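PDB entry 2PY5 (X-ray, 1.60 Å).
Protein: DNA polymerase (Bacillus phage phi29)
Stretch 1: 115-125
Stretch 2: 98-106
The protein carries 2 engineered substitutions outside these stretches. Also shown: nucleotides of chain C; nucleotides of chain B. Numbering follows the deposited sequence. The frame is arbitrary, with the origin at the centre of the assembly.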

ATOM      1  N   ILE F 115       8.178 -33.255  -2.630  1.00 30.45           N
ATOM      2  CA  ILE F 115       6.724 -33.194  -2.540  1.00 29.88           C
ATOM      3  C   ILE F 115       6.319 -32.063  -1.606  1.00 30.12           C
ATOM      4  O   ILE F 115       6.571 -32.125  -0.402  1.00 30.47           O
ATOM      5  CB  ILE F 115       6.123 -34.514  -1.988  1.00 30.06           C
ATOM      6  CG1 ILE F 115       6.676 -35.740  -2.707  1.00 29.92           C
ATOM      7  CG2 ILE F 115       4.573 -34.449  -2.035  1.00 31.18           C
ATOM      8  CD1 ILE F 115       6.531 -35.698  -4.214  1.00 28.67           C
ATOM      9  N   HIS F 116       5.689 -31.038  -2.161  1.00 29.90           N
ATOM     10  CA  HIS F 116       5.217 -29.930  -1.358  1.00 28.85           C
ATOM     11  C   HIS F 116       4.124 -29.142  -2.041  1.00 30.11           C
ATOM     12  O   HIS F 116       3.988 -29.199  -3.249  1.00 31.47           O
ATOM     13  CB  HIS F 116       6.390 -29.009  -0.965  1.00 28.95           C
ATOM     14  CG  HIS F 116       6.908 -28.116  -2.064  1.00 31.07           C
ATOM     15  ND1 HIS F 116       7.416 -28.583  -3.259  1.00 35.50           N
ATOM     16  CD2 HIS F 116       7.064 -26.772  -2.097  1.00 34.71           C
ATOM     17  CE1 HIS F 116       7.824 -27.559  -3.993  1.00 33.36           C
ATOM     18  NE2 HIS F 116       7.626 -26.452  -3.309  1.00 39.94           N
ATOM     19  N   THR F 117       3.366 -28.396  -1.242  1.00 27.98           N
ATOM     20  CA  THR F 117       2.377 -27.471  -1.738  1.00 28.14           C
ATOM     21  C   THR F 117       2.689 -26.130  -1.139  1.00 29.99           C
ATOM     22  O   THR F 117       2.875 -26.022   0.088  1.00 31.10           O
ATOM     23  CB  THR F 117       0.949 -27.923  -1.394  1.00 29.00           C
ATOM     24  OG1 THR F 117       0.663 -29.126  -2.124  1.00 29.49           O
ATOM     25  CG2 THR F 117      -0.101 -26.818  -1.741  1.00 30.21           C
ATOM     26  N   VAL F 118       2.774 -25.114  -1.993  1.00 29.09           N
ATOM     27  CA  VAL F 118       3.086 -23.734  -1.562  1.00 29.88           C
ATOM     28  C   VAL F 118       1.828 -22.903  -1.650  1.00 29.79           C
ATOM     29  O   VAL F 118       1.068 -23.021  -2.605  1.00 32.95           O
ATOM     30  CB  VAL F 118       4.231 -23.072  -2.358  1.00 32.08           C
ATOM     31  CG1 VAL F 118       4.686 -21.775  -1.641  1.00 33.91           C
ATOM     32  CG2 VAL F 118       5.418 -24.024  -2.518  1.00 35.81           C
ATOM     33  N   ILE F 119       1.581 -22.108  -0.612  1.00 28.79           N
ATOM     34  CA  ILE F 119       0.424 -21.267  -0.539  1.00 29.03           C
ATOM     35  C   ILE F 119       0.880 -19.814  -0.466  1.00 29.50           C
ATOM     36  O   ILE F 119       1.637 -19.433   0.443  1.00 30.25           O
ATOM     37  CB  ILE F 119      -0.426 -21.607   0.705  1.00 29.87           C
ATOM     38  CG1 ILE F 119      -0.655 -23.125   0.785  1.00 32.55           C
ATOM     39  CG2 ILE F 119      -1.779 -20.892   0.630  1.00 31.24           C
ATOM     40  CD1 ILE F 119      -1.509 -23.592   1.964  1.00 35.00           C
ATOM     41  N   TYR F 120       0.387 -19.021  -1.408  1.00 28.75           N
ATOM     42  CA  TYR F 120       0.727 -17.618  -1.546  1.00 30.84           C
ATOM     43  C   TYR F 120      -0.465 -16.692  -1.281  1.00 31.35           C
ATOM     44  O   TYR F 120      -1.618 -17.128  -1.228  1.00 31.38           O
ATOM     45  CB  TYR F 120       1.222 -17.379  -2.946  1.00 31.24           C
ATOM     46  CG  TYR F 120       2.509 -18.084  -3.310  1.00 30.51           C
ATOM     47  CD1 TYR F 120       2.516 -19.080  -4.271  1.00 32.63           C
ATOM     48  CD2 TYR F 120       3.721 -17.713  -2.746  1.00 31.80           C
ATOM     49  CE1 TYR F 120       3.688 -19.692  -4.640  1.00 35.04           C
ATOM     50  CE2 TYR F 120       4.903 -18.343  -3.095  1.00 33.48           C
ATOM     51  CZ  TYR F 120       4.879 -19.328  -4.060  1.00 34.58           C
ATOM     52  OH  TYR F 120       6.041 -19.975  -4.455  1.00 35.31           O
ATOM     53  N   ASP F 121      -0.171 -15.404  -1.156  1.00 30.77           N
ATOM     54  CA  ASP F 121      -1.185 -14.362  -0.990  1.00 29.37           C
ATOM     55  C   ASP F 121      -1.446 -13.656  -2.329  1.00 29.54           C
ATOM     56  O   ASP F 121      -0.582 -12.889  -2.820  1.00 30.71           O
ATOM     57  CB  ASP F 121      -0.690 -13.359   0.061  1.00 28.64           C
ATOM     58  CG  ASP F 121      -1.748 -12.376   0.497  1.00 28.53           C
ATOM     59  OD1 ASP F 121      -2.934 -12.548   0.113  1.00 29.00           O
ATOM     60  OD2 ASP F 121      -1.391 -11.438   1.259  1.00 30.77           O
ATOM     61  N   SER F 122      -2.627 -13.860  -2.918  1.00 29.89           N
ATOM     62  CA  SER F 122      -2.980 -13.107  -4.135  1.00 30.59           C
ATOM     63  C   SER F 122      -3.115 -11.598  -3.860  1.00 29.46           C
ATOM     64  O   SER F 122      -3.010 -10.789  -4.791  1.00 29.76           O
ATOM     65  CB  SER F 122      -4.233 -13.642  -4.814  1.00 31.63           C
ATOM     66  OG  SER F 122      -5.309 -13.745  -3.915  1.00 31.08           O
ATOM     67  N   LEU F 123      -3.300 -11.198  -2.598  1.00 28.64           N
ATOM     68  CA  LEU F 123      -3.327  -9.755  -2.268  1.00 29.49           C
ATOM     69  C   LEU F 123      -1.981  -9.076  -2.542  1.00 28.54           C
ATOM     70  O   LEU F 123      -1.913  -7.852  -2.814  1.00 30.13           O
ATOM     71  CB  LEU F 123      -3.754  -9.521  -0.816  1.00 30.08           C
ATOM     72  CG  LEU F 123      -4.035  -8.079  -0.402  1.00 29.78           C
ATOM     73  CD1 LEU F 123      -5.161  -7.439  -1.176  1.00 29.82           C
ATOM     74  CD2 LEU F 123      -4.336  -8.035   1.103  1.00 30.04           C
ATOM     75  N   LYS F 124      -0.892  -9.854  -2.488  1.00 28.74           N
ATOM     76  CA  LYS F 124       0.442  -9.298  -2.768  1.00 27.29           C
ATOM     77  C   LYS F 124       0.631  -9.072  -4.276  1.00 27.47           C
ATOM     78  O   LYS F 124       1.426  -8.225  -4.691  1.00 28.92           O
ATOM     79  CB  LYS F 124       1.529 -10.227  -2.213  1.00 28.57           C
ATOM     80  CG  LYS F 124       1.479 -10.419  -0.684  1.00 29.67           C
ATOM     81  CD  LYS F 124       1.938  -9.198   0.068  1.00 28.64           C
ATOM     82  CE  LYS F 124       1.887  -9.427   1.572  1.00 29.96           C
ATOM     83  NZ  LYS F 124       0.505  -9.594   2.081  1.00 31.56           N
ATOM     84  N   LYS F 125      -0.082  -9.871  -5.068  1.00 29.90           N
ATOM     85  CA  LYS F 125      -0.092  -9.763  -6.527  1.00 29.60           C
ATOM     86  C   LYS F 125      -1.063  -8.687  -7.035  1.00 30.12           C
ATOM     87  O   LYS F 125      -0.749  -7.951  -7.969  1.00 28.20           O
ATOM     88  CB  LYS F 125      -0.492 -11.116  -7.102  1.00 31.20           C
ATOM     89  CG  LYS F 125       0.523 -12.215  -6.860  1.00 34.09           C
ATOM     90  CD  LYS F 125       1.302 -12.565  -8.092  1.00 38.02           C
ATOM     91  CE  LYS F 125       1.981 -11.357  -8.710  1.00 36.90           C
ATOM     92  NZ  LYS F 125       2.895 -11.671  -9.843  1.00 34.28           N
TER
ATOM     93  P    DG C   2      16.690 -13.689  -1.631  1.00 52.23           P
ATOM     94  OP1  DG C   2      17.339 -13.027  -2.787  1.00 52.86           O
ATOM     95  OP2  DG C   2      16.959 -13.195  -0.260  1.00 51.90           O
ATOM     96  O5'  DG C   2      15.097 -13.744  -1.876  1.00 46.97           O
ATOM     97  C5'  DG C   2      14.662 -14.243  -3.138  1.00 42.86           C
ATOM     98  C4'  DG C   2      13.159 -14.392  -3.294  1.00 38.35           C
ATOM     99  O4'  DG C   2      12.733 -15.652  -2.745  1.00 37.82           O
ATOM    100  C3'  DG C   2      12.258 -13.368  -2.630  1.00 34.41           C
ATOM    101  O3'  DG C   2      11.243 -13.099  -3.560  1.00 29.28           O
ATOM    102  C2'  DG C   2      11.674 -14.056  -1.403  1.00 37.48           C
ATOM    103  C1'  DG C   2      11.577 -15.465  -1.948  1.00 41.26           C
ATOM    104  N9   DG C   2      11.673 -16.551  -0.996  1.00 41.20           N
ATOM    105  C8   DG C   2      12.400 -16.599   0.166  1.00 41.59           C
ATOM    106  N7   DG C   2      12.306 -17.742   0.780  1.00 43.52           N
ATOM    107  C5   DG C   2      11.473 -18.493  -0.048  1.00 41.65           C
ATOM    108  C6   DG C   2      10.999 -19.812   0.096  1.00 41.98           C
ATOM    109  O6   DG C   2      11.252 -20.598   1.016  1.00 43.46           O
ATOM    110  N1   DG C   2      10.182 -20.195  -0.970  1.00 42.18           N
ATOM    111  C2   DG C   2       9.848 -19.396  -2.041  1.00 43.15           C
ATOM    112  N2   DG C   2       9.038 -19.929  -2.975  1.00 43.01           N
ATOM    113  N3   DG C   2      10.286 -18.147  -2.180  1.00 41.92           N
ATOM    114  C4   DG C   2      11.086 -17.777  -1.151  1.00 41.46           C
ATOM    115  P    DT B   5       3.394  -8.152  16.992  1.00 35.29           P
ATOM    116  OP1  DT B   5       3.709  -6.913  17.752  1.00 35.67           O
ATOM    117  OP2  DT B   5       4.430  -9.191  16.793  1.00 35.38           O
ATOM    118  O5'  DT B   5       2.172  -8.896  17.712  1.00 33.84           O
ATOM    119  C5'  DT B   5       1.022  -8.171  18.115  1.00 34.47           C
ATOM    120  C4'  DT B   5      -0.172  -9.099  18.229  1.00 34.28           C
ATOM    121  O4'  DT B   5      -0.602  -9.533  16.916  1.00 32.92           O
ATOM    122  C3'  DT B   5       0.065 -10.386  19.007  1.00 37.41           C
ATOM    123  O3'  DT B   5      -1.119 -10.710  19.720  1.00 42.93           O
ATOM    124  C2'  DT B   5       0.373 -11.421  17.927  1.00 33.31           C
ATOM    125  C1'  DT B   5      -0.562 -10.950  16.828  1.00 30.62           C
ATOM    126  N1   DT B   5      -0.125 -11.229  15.431  1.00 29.03           N
ATOM    127  C2   DT B   5      -1.012 -11.802  14.543  1.00 29.42           C
ATOM    128  O2   DT B   5      -2.181 -12.126  14.794  1.00 27.49           O
ATOM    129  N3   DT B   5      -0.475 -11.967  13.286  1.00 28.56           N
ATOM    130  C4   DT B   5       0.799 -11.646  12.854  1.00 29.70           C
ATOM    131  O4   DT B   5       1.139 -11.837  11.690  1.00 27.01           O
ATOM    132  C5   DT B   5       1.662 -11.043  13.830  1.00 28.51           C
ATOM    133  C7   DT B   5       3.060 -10.648  13.485  1.00 27.43           C
ATOM    134  C6   DT B   5       1.166 -10.861  15.066  1.00 29.84           C
ATOM    135  P    DA C   3      10.955 -11.603  -4.006  1.00 26.22           P
ATOM    136  OP1  DA C   3       9.953 -11.716  -5.085  1.00 28.05           O
ATOM    137  OP2  DA C   3      12.273 -10.909  -4.176  1.00 28.28           O
ATOM    138  O5'  DA C   3      10.260 -10.960  -2.722  1.00 25.87           O
ATOM    139  C5'  DA C   3       8.904 -11.223  -2.500  1.00 27.29           C
ATOM    140  C4'  DA C   3       8.574 -10.808  -1.081  1.00 25.33           C
ATOM    141  O4'  DA C   3       9.318 -11.645  -0.173  1.00 27.36           O
ATOM    142  C3'  DA C   3       8.953  -9.386  -0.703  1.00 25.07           C
ATOM    143  O3'  DA C   3       7.817  -8.548  -0.836  1.00 25.21           O
ATOM    144  C2'  DA C   3       9.345  -9.490   0.777  1.00 26.59           C
ATOM    145  C1'  DA C   3       9.773 -10.937   0.977  1.00 30.32           C
ATOM    146  N9   DA C   3      11.206 -11.241   0.975  1.00 30.97           N
ATOM    147  C8   DA C   3      12.137 -10.825   0.048  1.00 32.62           C
ATOM    148  N7   DA C   3      13.349 -11.299   0.252  1.00 31.41           N
ATOM    149  C5   DA C   3      13.198 -12.086   1.383  1.00 31.47           C
ATOM    150  C6   DA C   3      14.103 -12.867   2.129  1.00 32.32           C
ATOM    151  N6   DA C   3      15.401 -12.983   1.821  1.00 33.35           N
ATOM    152  N1   DA C   3      13.622 -13.535   3.209  1.00 34.52           N
ATOM    153  C2   DA C   3      12.322 -13.417   3.518  1.00 33.63           C
ATOM    154  N3   DA C   3      11.378 -12.709   2.893  1.00 32.34           N
ATOM    155  C4   DA C   3      11.883 -12.069   1.828  1.00 31.72           C
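Stretch 2, residues 98-106: GQWYMIDIC

Stretch 2 enters as a short loop at Gly98 and Gln99 and then extends as a strand, residues 100-106, which lies antiparallel beside strand 115-121. The two N-to-C directions differ by 167°, and the strand axes approach to 4.6 Å, a spacing that lets backbone bond to backbone. Ile103 pairs with Ile119: Ile119 N donates to Ile103 O at 2.7 Å, and Ile103 N returns the bond to Ile119 O at 2.9 Å. At the next hydrogen-bonded pair, Ile105 N donates to Thr117 O at 2.9 Å and Thr117 N to Ile105 O at 3.1 Å. Between these hydrogen-bonded pairs sits the closer pair Val118 and Asp104, with CA atoms 4.3 Å apart. CA-H...O contacts accompany these bonds, with Met102 CA 3.2 Å from Ile119 O.

Ile119 is one of the two residues of stretch 1 most covered by the partner. Its side chain shares a face of the sheet with Thr117, Ile103 and Ile105. Its CB lies 4.2 Å from Ile103 CB, and its CD1 reaches Ile105 CD1 at 3.9 Å. A branched, wholly apolar side chain suits this buried face: branching at CB favours the extended backbone, while the longer arm fills space against Ile105, two residues along from Ile103 on the same face. Ile105 is correspondingly among the most covered residues of stretch 2. On the other face, Val118 CG1 packs on Met102 CG at 3.5 Å, and Tyr120 CE2 lies 4.1 Å from Met102 CG.

Lys124 gives up the most surface of all, although it lies beyond the strand. Asp121 caps the weakly bonded helical turn by accepting from Leu123 N through OD1 at 3.1 Å, and Lys124, on that turn, points toward stretch 2. Its long chain serves two chemistries. The methylene carbon Lys124 CE rests over one face of the Tyr101 ring, 3.5 Å from Tyr101 CE2; the opposite face of that ring meets DA3 of chain C. The charged end, Lys124 NZ, donates to Trp100 O at 3.1 Å and forms a salt bridge with Asp121 OD2 at 2.8 Å, so the carboxylate balances its charge. The O of water 1 accepts from Lys124 NZ and from Trp100 N, at 2.9 Å each, adding a second link to the start of the strand. Tyr101 suits its place because its broad aromatic ring offers one face to the lysine methylenes and the other to a nucleotide, in keeping with a DNA polymerase.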

ATOM      1  N   GLY F  98       4.046  -8.347  10.249  1.00 30.72           N
ATOM      2  CA  GLY F  98       2.849  -9.160  10.174  1.00 30.42           C
ATOM      3  C   GLY F  98       2.253  -9.300   8.788  1.00 32.03           C
ATOM      4  O   GLY F  98       1.082  -9.662   8.670  1.00 35.58           O
ATOM      5  N   GLN F  99       3.055  -9.054   7.749  1.00 31.29           N
ATOM      6  CA  GLN F  99       2.613  -9.324   6.379  1.00 33.77           C
ATOM      7  C   GLN F  99       2.900 -10.785   6.027  1.00 31.36           C
ATOM      8  O   GLN F  99       4.018 -11.250   6.204  1.00 31.25           O
ATOM      9  CB  GLN F  99       3.284  -8.371   5.411  1.00 35.91           C
ATOM     10  CG  GLN F  99       2.959  -6.918   5.750  1.00 41.45           C
ATOM     11  CD  GLN F  99       2.727  -6.044   4.559  1.00 47.24           C
ATOM     12  OE1 GLN F  99       3.280  -4.943   4.472  1.00 54.17           O
ATOM     13  NE2 GLN F  99       1.897  -6.508   3.633  1.00 52.03           N
ATOM     14  N   TRP F 100       1.885 -11.480   5.511  1.00 30.44           N
ATOM     15  CA  TRP F 100       1.959 -12.901   5.157  1.00 29.72           C
ATOM     16  C   TRP F 100       2.207 -13.049   3.670  1.00 31.23           C
ATOM     17  O   TRP F 100       1.460 -12.459   2.852  1.00 31.51           O
ATOM     18  CB  TRP F 100       0.667 -13.637   5.530  1.00 30.39           C
ATOM     19  CG  TRP F 100       0.475 -13.777   7.018  1.00 29.28           C
ATOM     20  CD1 TRP F 100       0.623 -12.797   7.967  1.00 32.27           C
ATOM     21  CD2 TRP F 100       0.091 -14.955   7.711  1.00 31.37           C
ATOM     22  NE1 TRP F 100       0.382 -13.310   9.211  1.00 32.60           N
ATOM     23  CE2 TRP F 100       0.037 -14.629   9.084  1.00 31.13           C
ATOM     24  CE3 TRP F 100      -0.215 -16.263   7.315  1.00 33.48           C
ATOM     25  CZ2 TRP F 100      -0.296 -15.572  10.047  1.00 34.23           C
ATOM     26  CZ3 TRP F 100      -0.561 -17.209   8.300  1.00 33.08           C
ATOM     27  CH2 TRP F 100      -0.599 -16.847   9.631  1.00 33.94           C
ATOM     28  N   TYR F 101       3.255 -13.805   3.329  1.00 30.34           N
ATOM     29  CA  TYR F 101       3.656 -14.015   1.910  1.00 29.82           C
ATOM     30  C   TYR F 101       3.566 -15.472   1.473  1.00 31.02           C
ATOM     31  O   TYR F 101       3.319 -15.736   0.301  1.00 32.55           O
ATOM     32  CB  TYR F 101       5.085 -13.544   1.638  1.00 30.32           C
ATOM     33  CG  TYR F 101       5.282 -12.069   1.824  1.00 29.95           C
ATOM     34  CD1 TYR F 101       5.572 -11.557   3.072  1.00 31.49           C
ATOM     35  CD2 TYR F 101       5.153 -11.194   0.773  1.00 27.91           C
ATOM     36  CE1 TYR F 101       5.746 -10.224   3.259  1.00 31.08           C
ATOM     37  CE2 TYR F 101       5.321  -9.832   0.933  1.00 28.65           C
ATOM     38  CZ  TYR F 101       5.610  -9.339   2.191  1.00 29.53           C
ATOM     39  OH  TYR F 101       5.806  -7.987   2.383  1.00 31.40           O
ATOM     40  N   MET F 102       3.789 -16.418   2.378  1.00 30.13           N
ATOM     41  CA  MET F 102       3.949 -17.821   1.980  1.00 30.18           C
ATOM     42  C   MET F 102       3.763 -18.756   3.154  1.00 30.56           C
ATOM     43  O   MET F 102       4.232 -18.485   4.259  1.00 30.31           O
ATOM     44  CB  MET F 102       5.347 -18.053   1.358  1.00 31.68           C
ATOM     45  CG  MET F 102       5.555 -19.474   0.797  1.00 34.64           C
ATOM     46  SD  MET F 102       7.263 -19.821   0.403  1.00 38.31           S
ATOM     47  CE  MET F 102       7.910 -20.033   2.053  1.00 42.63           C
ATOM     48  N   ILE F 103       3.105 -19.880   2.872  1.00 30.52           N
ATOM     49  CA  ILE F 103       3.145 -21.088   3.702  1.00 30.93           C
ATOM     50  C   ILE F 103       3.550 -22.225   2.762  1.00 31.27           C
ATOM     51  O   ILE F 103       2.870 -22.459   1.778  1.00 31.39           O
ATOM     52  CB  ILE F 103       1.783 -21.434   4.309  1.00 30.67           C
ATOM     53  CG1 ILE F 103       1.203 -20.266   5.101  1.00 30.81           C
ATOM     54  CG2 ILE F 103       1.906 -22.686   5.221  1.00 31.22           C
ATOM     55  CD1 ILE F 103      -0.284 -20.448   5.474  1.00 32.15           C
ATOM     56  N   ASP F 104       4.655 -22.898   3.059  1.00 28.49           N
ATOM     57  CA  ASP F 104       5.190 -23.975   2.199  1.00 31.18           C
ATOM     58  C   ASP F 104       5.139 -25.262   3.007  1.00 30.19           C
ATOM     59  O   ASP F 104       5.862 -25.411   3.992  1.00 30.89           O
ATOM     60  CB  ASP F 104       6.605 -23.635   1.795  1.00 30.97           C
ATOM     61  CG  ASP F 104       7.168 -24.543   0.709  1.00 36.02           C
ATOM     62  OD1 ASP F 104       8.330 -24.321   0.306  1.00 38.69           O
ATOM     63  OD2 ASP F 104       6.450 -25.463   0.279  1.00 36.34           O
ATOM     64  N   ILE F 105       4.273 -26.191   2.593  1.00 30.37           N
ATOM     65  CA  ILE F 105       4.032 -27.403   3.347  1.00 29.85           C
ATOM     66  C   ILE F 105       4.801 -28.537   2.698  1.00 30.58           C
ATOM     67  O   ILE F 105       4.552 -28.877   1.529  1.00 30.86           O
ATOM     68  CB  ILE F 105       2.522 -27.736   3.367  1.00 29.29           C
ATOM     69  CG1 ILE F 105       1.706 -26.577   3.963  1.00 29.86           C
ATOM     70  CG2 ILE F 105       2.256 -29.058   4.132  1.00 31.76           C
ATOM     71  CD1 ILE F 105       0.238 -26.650   3.644  1.00 31.70           C
ATOM     72  N   CYS F 106       5.739 -29.106   3.443  1.00 29.55           N
ATOM     73  CA  CYS F 106       6.663 -30.124   2.923  0.90 29.09           C
ATOM     74  C   CYS F 106       6.222 -31.508   3.350  1.00 28.84           C
ATOM     75  O   CYS F 106       6.161 -31.788   4.540  1.00 31.05           O
ATOM     76  CB  CYS F 106       8.052 -29.903   3.499  0.90 29.82           C
ATOM     77  SG  CYS F 106       9.257 -31.097   2.944  0.90 34.10           S
TER
HETATM   78  O   HOH W   1      -0.369  -9.747   4.885  1.00 18.45           O
HETATM   79  O   HOH W   2       2.390 -13.980  -1.396  1.00 22.06           O